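Local coordinates for protein BPH (Thiobacillus denitrificans, PDB 5OVS) that probably degrades proteins as a bacterial proteasome homologue, fourteen copies of it forming a double ring around an inner cavity, at residues A59-S64 with E90-Q95; S141-G146 with A171-E176; L165-A170 with L179-F184. All blocks are in the same frame, centred on the assembly; numbering follows the deposited sequence.

Interaction 1. Residues A59-S64 with E90-Q95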
# COMPACT_ATOMS: atom_id res chain seq x y z
N ALA K 59 -35.28 -14.47 -15.41
CA ALA K 59 -36.30 -14.97 -16.34
C ALA K 59 -35.80 -16.18 -17.13
O ALA K 59 -36.48 -17.19 -17.22
CB ALA K 59 -36.75 -13.87 -17.28
N ASP K 60 -34.62 -16.05 -17.71
CA ASP K 60 -33.92 -17.15 -18.37
C ASP K 60 -33.82 -18.35 -17.43
O ASP K 60 -34.27 -19.46 -17.75
CB ASP K 60 -32.52 -16.69 -18.77
CG ASP K 60 -31.82 -17.64 -19.71
OD1 ASP K 60 -32.07 -17.56 -20.93
OD2 ASP K 60 -30.99 -18.44 -19.24
N TYR K 61 -33.26 -18.13 -16.26
CA TYR K 61 -33.09 -19.20 -15.29
C TYR K 61 -34.41 -19.92 -14.97
O TYR K 61 -34.48 -21.14 -15.04
CB TYR K 61 -32.45 -18.67 -14.00
CG TYR K 61 -32.27 -19.75 -12.96
CD1 TYR K 61 -31.30 -20.74 -13.11
CD2 TYR K 61 -33.08 -19.79 -11.83
CE1 TYR K 61 -31.14 -21.73 -12.16
CE2 TYR K 61 -32.93 -20.77 -10.87
CZ TYR K 61 -31.96 -21.74 -11.04
OH TYR K 61 -31.80 -22.72 -10.08
N PHE K 62 -35.44 -19.14 -14.63
CA PHE K 62 -36.70 -19.72 -14.18
C PHE K 62 -37.48 -20.35 -15.33
O PHE K 62 -38.21 -21.33 -15.11
CB PHE K 62 -37.56 -18.69 -13.42
CG PHE K 62 -37.01 -18.34 -12.05
CD1 PHE K 62 -36.77 -19.33 -11.10
CD2 PHE K 62 -36.73 -17.02 -11.71
CE1 PHE K 62 -36.26 -19.00 -9.84
CE2 PHE K 62 -36.22 -16.69 -10.46
CZ PHE K 62 -35.99 -17.68 -9.52
N ALA K 63 -37.32 -19.82 -16.53
CA ALA K 63 -37.88 -20.43 -17.74
C ALA K 63 -37.24 -21.80 -18.02
O ALA K 63 -37.92 -22.73 -18.49
CB ALA K 63 -37.72 -19.52 -18.94
N SER K 64 -35.94 -21.92 -17.74
CA SER K 64 -35.23 -23.17 -18.00
C SER K 64 -35.61 -24.31 -17.03
O SER K 64 -35.49 -25.48 -17.38
CB SER K 64 -33.71 -22.95 -17.99
OG SER K 64 -33.24 -22.60 -16.70
N GLU K 90 -22.09 -20.37 -11.91
CA GLU K 90 -21.73 -21.38 -12.90
C GLU K 90 -22.07 -21.01 -14.34
O GLU K 90 -21.28 -21.28 -15.22
CB GLU K 90 -22.38 -22.71 -12.56
CG GLU K 90 -21.78 -23.87 -13.36
CD GLU K 90 -22.61 -25.13 -13.27
OE1 GLU K 90 -23.57 -25.17 -12.47
OE2 GLU K 90 -22.29 -26.09 -14.02
N HIS K 91 -23.23 -20.41 -14.58
CA HIS K 91 -23.69 -20.14 -15.95
C HIS K 91 -23.77 -18.68 -16.34
O HIS K 91 -23.80 -18.39 -17.52
CB HIS K 91 -25.06 -20.77 -16.19
CG HIS K 91 -25.12 -22.22 -15.82
ND1 HIS K 91 -24.55 -23.21 -16.60
CD2 HIS K 91 -25.69 -22.85 -14.77
CE1 HIS K 91 -24.76 -24.39 -16.03
NE2 HIS K 91 -25.44 -24.20 -14.92
N TYR K 92 -23.84 -17.77 -15.38
CA TYR K 92 -24.13 -16.36 -15.69
C TYR K 92 -23.04 -15.37 -15.25
O TYR K 92 -23.25 -14.15 -15.26
CB TYR K 92 -25.49 -15.94 -15.11
CG TYR K 92 -26.67 -16.78 -15.58
CD1 TYR K 92 -27.29 -16.53 -16.80
CD2 TYR K 92 -27.18 -17.80 -14.79
CE1 TYR K 92 -28.37 -17.29 -17.23
CE2 TYR K 92 -28.27 -18.56 -15.20
CZ TYR K 92 -28.85 -18.30 -16.42
OH TYR K 92 -29.92 -19.06 -16.81
N TYR K 93 -21.88 -15.90 -14.87
CA TYR K 93 -20.67 -15.09 -14.70
C TYR K 93 -20.75 -14.05 -13.57
O TYR K 93 -20.25 -12.93 -13.70
CB TYR K 93 -20.27 -14.45 -16.03
CG TYR K 93 -20.24 -15.47 -17.16
CD1 TYR K 93 -19.22 -16.43 -17.22
CD2 TYR K 93 -21.23 -15.51 -18.13
CE1 TYR K 93 -19.18 -17.38 -18.23
CE2 TYR K 93 -21.20 -16.46 -19.15
CZ TYR K 93 -20.18 -17.39 -19.19
OH TYR K 93 -20.14 -18.34 -20.19
N LEU K 94 -21.36 -14.47 -12.46
CA LEU K 94 -21.40 -13.68 -11.24
C LEU K 94 -20.01 -13.63 -10.62
O LEU K 94 -19.28 -14.60 -10.69
CB LEU K 94 -22.35 -14.35 -10.25
CG LEU K 94 -22.64 -13.58 -8.96
CD1 LEU K 94 -23.65 -12.48 -9.25
CD2 LEU K 94 -23.16 -14.51 -7.90
N GLN K 95 -19.66 -12.50 -10.00
CA GLN K 95 -18.38 -12.39 -9.28
C GLN K 95 -18.51 -12.46 -7.76
O GLN K 95 -19.38 -11.82 -7.17
CB GLN K 95 -17.68 -11.10 -9.68
CG GLN K 95 -17.36 -11.06 -11.17
CD GLN K 95 -16.14 -10.24 -11.51
OE1 GLN K 95 -16.06 -9.05 -11.20
NE2 GLN K 95 -15.17 -10.87 -12.16
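A hydrogen bond between Tyr-92 and Asp-60 joins helix 54-64 to the turn that follows helix 74-91, within one helical layer. Tyr-92 OH gives its proton to Asp-60 OD2 at 2.7 Å, meeting the carboxylate on its anti lone pair, the one turned from OD1. The oxygen lies at the edge of the tyrosine ring, near its plane, while carboxylate and ring planes stand 86° apart. Because Asp-60 sets CG anti to its backbone nitrogen (chi1 -168°), the acid swings off the helix towards the phenol. The backbones remain 9.4 Å apart even between Tyr-61 CA and Tyr-92 CA, a gap that the long Tyr-92 side chain spans. Tyr-92 OH also rests 3.8 Å from Tyr-61 CB, and Tyr-92 CE2 passes Tyr-61 CD1 obliquely at 4.3 Å. A phenylalanine at Tyr-92 would probably keep the packing on Tyr-61 but leave the Asp-60 carboxylate without this donor. The Tyr-61 side chain continues onto Thr-83, Leu-84 and Ala-87 of helix 74-91. A second subunit adjoins, with Cys-79 of that subunit against Asp-60 and its His-85 edge-to-face with Tyr-93. This helix pairing beside a subunit boundary fits one outer helical layer of the proteasome-type alpha-beta-beta-alpha sandwich.

Interaction 2. Residues S141-G146 with A171-E176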
# COMPACT_ATOMS: atom_id res chain seq x y z
N SER K 141 -34.55 2.61 -0.89
CA SER K 141 -35.36 2.06 0.22
C SER K 141 -35.64 3.01 1.37
O SER K 141 -36.78 3.10 1.80
CB SER K 141 -34.78 0.77 0.80
OG SER K 141 -33.40 0.68 0.55
N PRO K 142 -34.60 3.73 1.86
CA PRO K 142 -34.85 4.51 3.06
C PRO K 142 -35.92 5.56 2.84
O PRO K 142 -36.82 5.71 3.66
CB PRO K 142 -33.49 5.12 3.39
CG PRO K 142 -32.66 4.98 2.18
CD PRO K 142 -33.22 3.87 1.37
N TYR K 143 -35.85 6.23 1.70
CA TYR K 143 -36.91 7.15 1.27
C TYR K 143 -38.27 6.46 1.15
O TYR K 143 -39.28 7.00 1.60
CB TYR K 143 -36.56 7.78 -0.09
CG TYR K 143 -35.19 8.40 -0.21
CD1 TYR K 143 -34.99 9.75 0.13
CD2 TYR K 143 -34.10 7.67 -0.67
CE1 TYR K 143 -33.73 10.34 0.02
CE2 TYR K 143 -32.85 8.25 -0.78
CZ TYR K 143 -32.68 9.59 -0.43
OH TYR K 143 -31.45 10.17 -0.53
N ALA K 144 -38.31 5.27 0.54
CA ALA K 144 -39.57 4.53 0.39
C ALA K 144 -40.16 4.08 1.74
O ALA K 144 -41.39 4.12 1.93
CB ALA K 144 -39.39 3.33 -0.53
N LEU K 145 -39.28 3.63 2.64
CA LEU K 145 -39.67 3.20 3.97
C LEU K 145 -40.28 4.33 4.74
O LEU K 145 -41.34 4.16 5.31
CB LEU K 145 -38.47 2.68 4.76
CG LEU K 145 -37.88 1.36 4.31
CD1 LEU K 145 -36.64 1.04 5.15
CD2 LEU K 145 -38.90 0.21 4.36
N GLY K 146 -39.60 5.47 4.79
CA GLY K 146 -40.12 6.65 5.46
C GLY K 146 -41.47 7.07 4.91
O GLY K 146 -42.40 7.38 5.67
N ALA K 171 -37.95 8.39 -6.01
CA ALA K 171 -37.71 9.09 -7.27
C ALA K 171 -37.58 10.60 -7.06
O ALA K 171 -36.87 11.27 -7.78
CB ALA K 171 -38.81 8.80 -8.25
N GLU K 172 -38.27 11.13 -6.06
CA GLU K 172 -38.28 12.55 -5.78
C GLU K 172 -36.91 13.00 -5.26
O GLU K 172 -36.44 14.08 -5.59
CB GLU K 172 -39.37 12.86 -4.76
CG GLU K 172 -39.57 14.33 -4.44
CD GLU K 172 -40.43 15.04 -5.48
OE1 GLU K 172 -40.69 14.48 -6.56
OE2 GLU K 172 -40.85 16.17 -5.20
N PHE K 173 -36.27 12.16 -4.46
CA PHE K 173 -35.06 12.57 -3.76
C PHE K 173 -33.77 11.84 -4.11
O PHE K 173 -32.70 12.30 -3.68
CB PHE K 173 -35.30 12.48 -2.25
CG PHE K 173 -36.28 13.49 -1.76
CD1 PHE K 173 -35.91 14.82 -1.66
CD2 PHE K 173 -37.57 13.12 -1.44
CE1 PHE K 173 -36.81 15.77 -1.23
CE2 PHE K 173 -38.48 14.06 -0.99
CZ PHE K 173 -38.10 15.39 -0.88
N HIS K 174 -33.84 10.76 -4.89
CA HIS K 174 -32.63 9.99 -5.18
C HIS K 174 -32.32 9.73 -6.66
O HIS K 174 -33.16 9.23 -7.42
CB HIS K 174 -32.65 8.66 -4.44
CG HIS K 174 -31.30 8.05 -4.30
ND1 HIS K 174 -30.89 7.00 -5.08
CD2 HIS K 174 -30.26 8.37 -3.50
CE1 HIS K 174 -29.65 6.68 -4.75
NE2 HIS K 174 -29.24 7.50 -3.80
N ASP K 175 -31.07 10.00 -7.04
CA ASP K 175 -30.71 10.04 -8.46
C ASP K 175 -30.69 8.67 -9.18
O ASP K 175 -30.55 8.62 -10.40
CB ASP K 175 -29.40 10.80 -8.68
CG ASP K 175 -28.19 10.12 -8.04
OD1 ASP K 175 -28.26 8.91 -7.76
OD2 ASP K 175 -27.15 10.82 -7.84
N GLU K 176 -30.81 7.58 -8.42
CA GLU K 176 -30.85 6.25 -9.01
C GLU K 176 -32.27 5.71 -9.22
O GLU K 176 -32.44 4.59 -9.68
CB GLU K 176 -30.02 5.27 -8.17
CG GLU K 176 -28.55 5.68 -8.06
CD GLU K 176 -27.66 4.64 -7.39
OE1 GLU K 176 -28.17 3.78 -6.64
OE2 GLU K 176 -26.44 4.68 -7.60
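Tyr-143 and Phe-173 bring their CA atoms to 7.6 Å, the nearest CA approach between segments 141-146 and 171-176. At His-174 the chain leaves helical geometry (phi/psi -127°/132°), so the two residues facing Tyr-143 straddle a helix end. The tyrosine ring reaches between them. Tyr-143 CE1 meets Phe-173 CB at 3.5 Å, an oblique approach to the ring, whereas the phenylalanine ring itself leads away; on the other flank Tyr-143 CE2 lies 3.7 Å from His-174 CB. These helices make up one helical layer of the Ntn-hydrolase sandwich seen in proteasome beta subunits, and the loop after the second helix passes close to the chain's start: Glu-176 shares a backbone hydrogen bond with Thr-1, the N-terminal residue of the chain. Tyr-143 and His-174 cross at about a right angle, ring centroids 5.6 Å apart and planes at 41°, an oblique pair in which Tyr-143 OH sits at the imidazole edge, 3.7 Å from His-174 CD2. His-174 turns its ring there with CG anti to the backbone nitrogen (chi1 -160°). Beyond the chain, Tyr-31 of a third subunit meets the Phe-173 ring, and Pro-142 of a fourth subunit packs on Tyr-143.

Interaction 3. Residues L165-A170 with L179-F184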
# COMPACT_ATOMS: atom_id res chain seq x y z
N LEU K 165 -46.51 4.90 -3.68
CA LEU K 165 -46.04 6.11 -3.03
C LEU K 165 -44.60 5.93 -2.56
O LEU K 165 -43.81 6.87 -2.61
CB LEU K 165 -46.96 6.51 -1.87
CG LEU K 165 -46.65 7.88 -1.25
CD1 LEU K 165 -46.89 9.00 -2.24
CD2 LEU K 165 -47.47 8.12 0.01
N GLY K 166 -44.25 4.73 -2.12
CA GLY K 166 -42.90 4.44 -1.68
C GLY K 166 -41.87 4.68 -2.76
O GLY K 166 -40.80 5.21 -2.52
N VAL K 167 -42.23 4.30 -3.97
CA VAL K 167 -41.36 4.46 -5.11
C VAL K 167 -41.22 5.94 -5.49
O VAL K 167 -40.14 6.37 -5.88
CB VAL K 167 -41.90 3.64 -6.29
CG1 VAL K 167 -41.07 3.88 -7.55
CG2 VAL K 167 -41.93 2.15 -5.93
N MET K 168 -42.31 6.70 -5.37
CA MET K 168 -42.35 8.09 -5.81
C MET K 168 -41.53 9.00 -4.89
O MET K 168 -40.97 10.02 -5.33
CB MET K 168 -43.79 8.61 -5.87
CG MET K 168 -44.70 7.92 -6.87
SD MET K 168 -46.45 8.10 -6.44
CE MET K 168 -46.77 9.72 -7.14
N ALA K 169 -41.50 8.66 -3.60
CA ALA K 169 -40.67 9.37 -2.63
C ALA K 169 -39.19 9.20 -2.97
O ALA K 169 -38.40 10.15 -2.88
CB ALA K 169 -40.95 8.86 -1.23
N ALA K 170 -38.82 7.98 -3.35
CA ALA K 170 -37.44 7.70 -3.74
C ALA K 170 -37.08 8.45 -5.01
O ALA K 170 -36.03 9.11 -5.08
CB ALA K 170 -37.22 6.21 -3.91
N LEU K 179 -39.40 8.01 -12.27
CA LEU K 179 -40.76 7.73 -12.73
C LEU K 179 -40.75 7.38 -14.22
O LEU K 179 -39.85 7.82 -14.93
CB LEU K 179 -41.67 8.95 -12.51
CG LEU K 179 -41.88 9.42 -11.07
CD1 LEU K 179 -42.77 10.67 -11.04
CD2 LEU K 179 -42.49 8.33 -10.19
N PRO K 180 -41.75 6.63 -14.70
CA PRO K 180 -42.95 6.18 -13.98
C PRO K 180 -42.71 5.03 -13.03
O PRO K 180 -41.68 4.34 -13.10
CB PRO K 180 -43.88 5.72 -15.11
CG PRO K 180 -42.95 5.28 -16.18
CD PRO K 180 -41.78 6.20 -16.11
N VAL K 181 -43.68 4.85 -12.14
CA VAL K 181 -43.75 3.70 -11.27
C VAL K 181 -44.60 2.59 -11.92
O VAL K 181 -45.65 2.85 -12.48
CB VAL K 181 -44.43 4.09 -9.94
CG1 VAL K 181 -44.38 2.93 -8.95
CG2 VAL K 181 -43.78 5.36 -9.39
N GLN K 182 -44.13 1.36 -11.80
CA GLN K 182 -44.87 0.20 -12.23
C GLN K 182 -45.37 -0.51 -10.98
O GLN K 182 -44.68 -0.51 -9.97
CB GLN K 182 -43.93 -0.73 -12.99
CG GLN K 182 -44.54 -2.03 -13.46
CD GLN K 182 -43.49 -3.06 -13.87
OE1 GLN K 182 -42.31 -2.97 -13.49
NE2 GLN K 182 -43.92 -4.05 -14.65
N SER K 183 -46.54 -1.13 -11.04
CA SER K 183 -47.01 -1.89 -9.90
C SER K 183 -47.99 -3.00 -10.27
O SER K 183 -48.57 -3.00 -11.33
CB SER K 183 -47.64 -0.98 -8.87
OG SER K 183 -48.81 -0.36 -9.38
N PHE K 184 -48.15 -3.94 -9.35
CA PHE K 184 -49.13 -5.00 -9.49
C PHE K 184 -49.82 -5.17 -8.15
O PHE K 184 -49.22 -4.89 -7.11
CB PHE K 184 -48.45 -6.30 -9.90
CG PHE K 184 -47.83 -6.26 -11.26
CD1 PHE K 184 -46.58 -5.69 -11.45
CD2 PHE K 184 -48.50 -6.77 -12.37
CE1 PHE K 184 -46.01 -5.64 -12.72
CE2 PHE K 184 -47.92 -6.73 -13.63
CZ PHE K 184 -46.68 -6.17 -13.81
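Val-181 pushes its two methyl groups against Val-167, the pair reaching for each other tip to tip: Val-181 CG2 comes to 3.6 Å from Val-167 CG1, and Val-181 CG1 lies 3.7 Å from Val-167 CB. Both bonds from CA to CB point across the contact, and the CA atoms of Val-167 and Val-181 are 6.7 Å apart, close enough for the methyl groups to reach contact distance. Each valine holds CG1 anti to its backbone nitrogen (chi1 175° in Val-167, -174° in Val-181). With that rotation both branches of Val-181 are presented to the helix, CG1 to Val-167 and CG2 to Val-167 and Met-168 together. The site is where a helix lies on a beta-sheet: helix 159-173 packs on the residues leading into strand 182-187, one of the two edge strands within this chain of the four-stranded antiparallel sheet, as helices cover the outer face of each sheet in the proteasome-type sandwich. Ala-15 on the adjacent strand 11-16 touches both valines and so extends the apolar patch under the helix. One residue on, Met-168 contributes its CG rather than its sulfur, crossing Val-181 at about a right angle with Met-168 CG 3.7 Å from Val-181 CG2. The same CG is 4.0 Å from Leu-179 CD2, which brings in the exposed leucine before the cis peptide bond to Pro-180. The joint is apolar between these segments, and polar support comes from one helical turn earlier, where Arg-164 NH1 is hydrogen-bonded to Val-181 O and Ser-183 OG, the serine also meeting Glu-160. On its subunit boundary Met-168 packs on Tyr-149 of a fourth subunit.

Along the chain interaction 1 closes before the other two open, while the segments of interactions 2 and 3 alternate, both drawing on helix 159-173. Interaction 1 stands on the opposite side of the chain's centre, 29 Å from interaction 2 and 27 Å from interaction 3 between centres, consistent with the two helical layers outside a pair of sheets. Interactions 2 and 3 lie only 10 Å apart, centre to centre, and touch, Tyr-143 CB packing on Ala-170 CA at 3.8 Å. Helix 159-173 thus meets helix 141-151 and the approach to strand 182-187, and both contacts touch the fourth subunit, whereas interaction 1 adjoins the second.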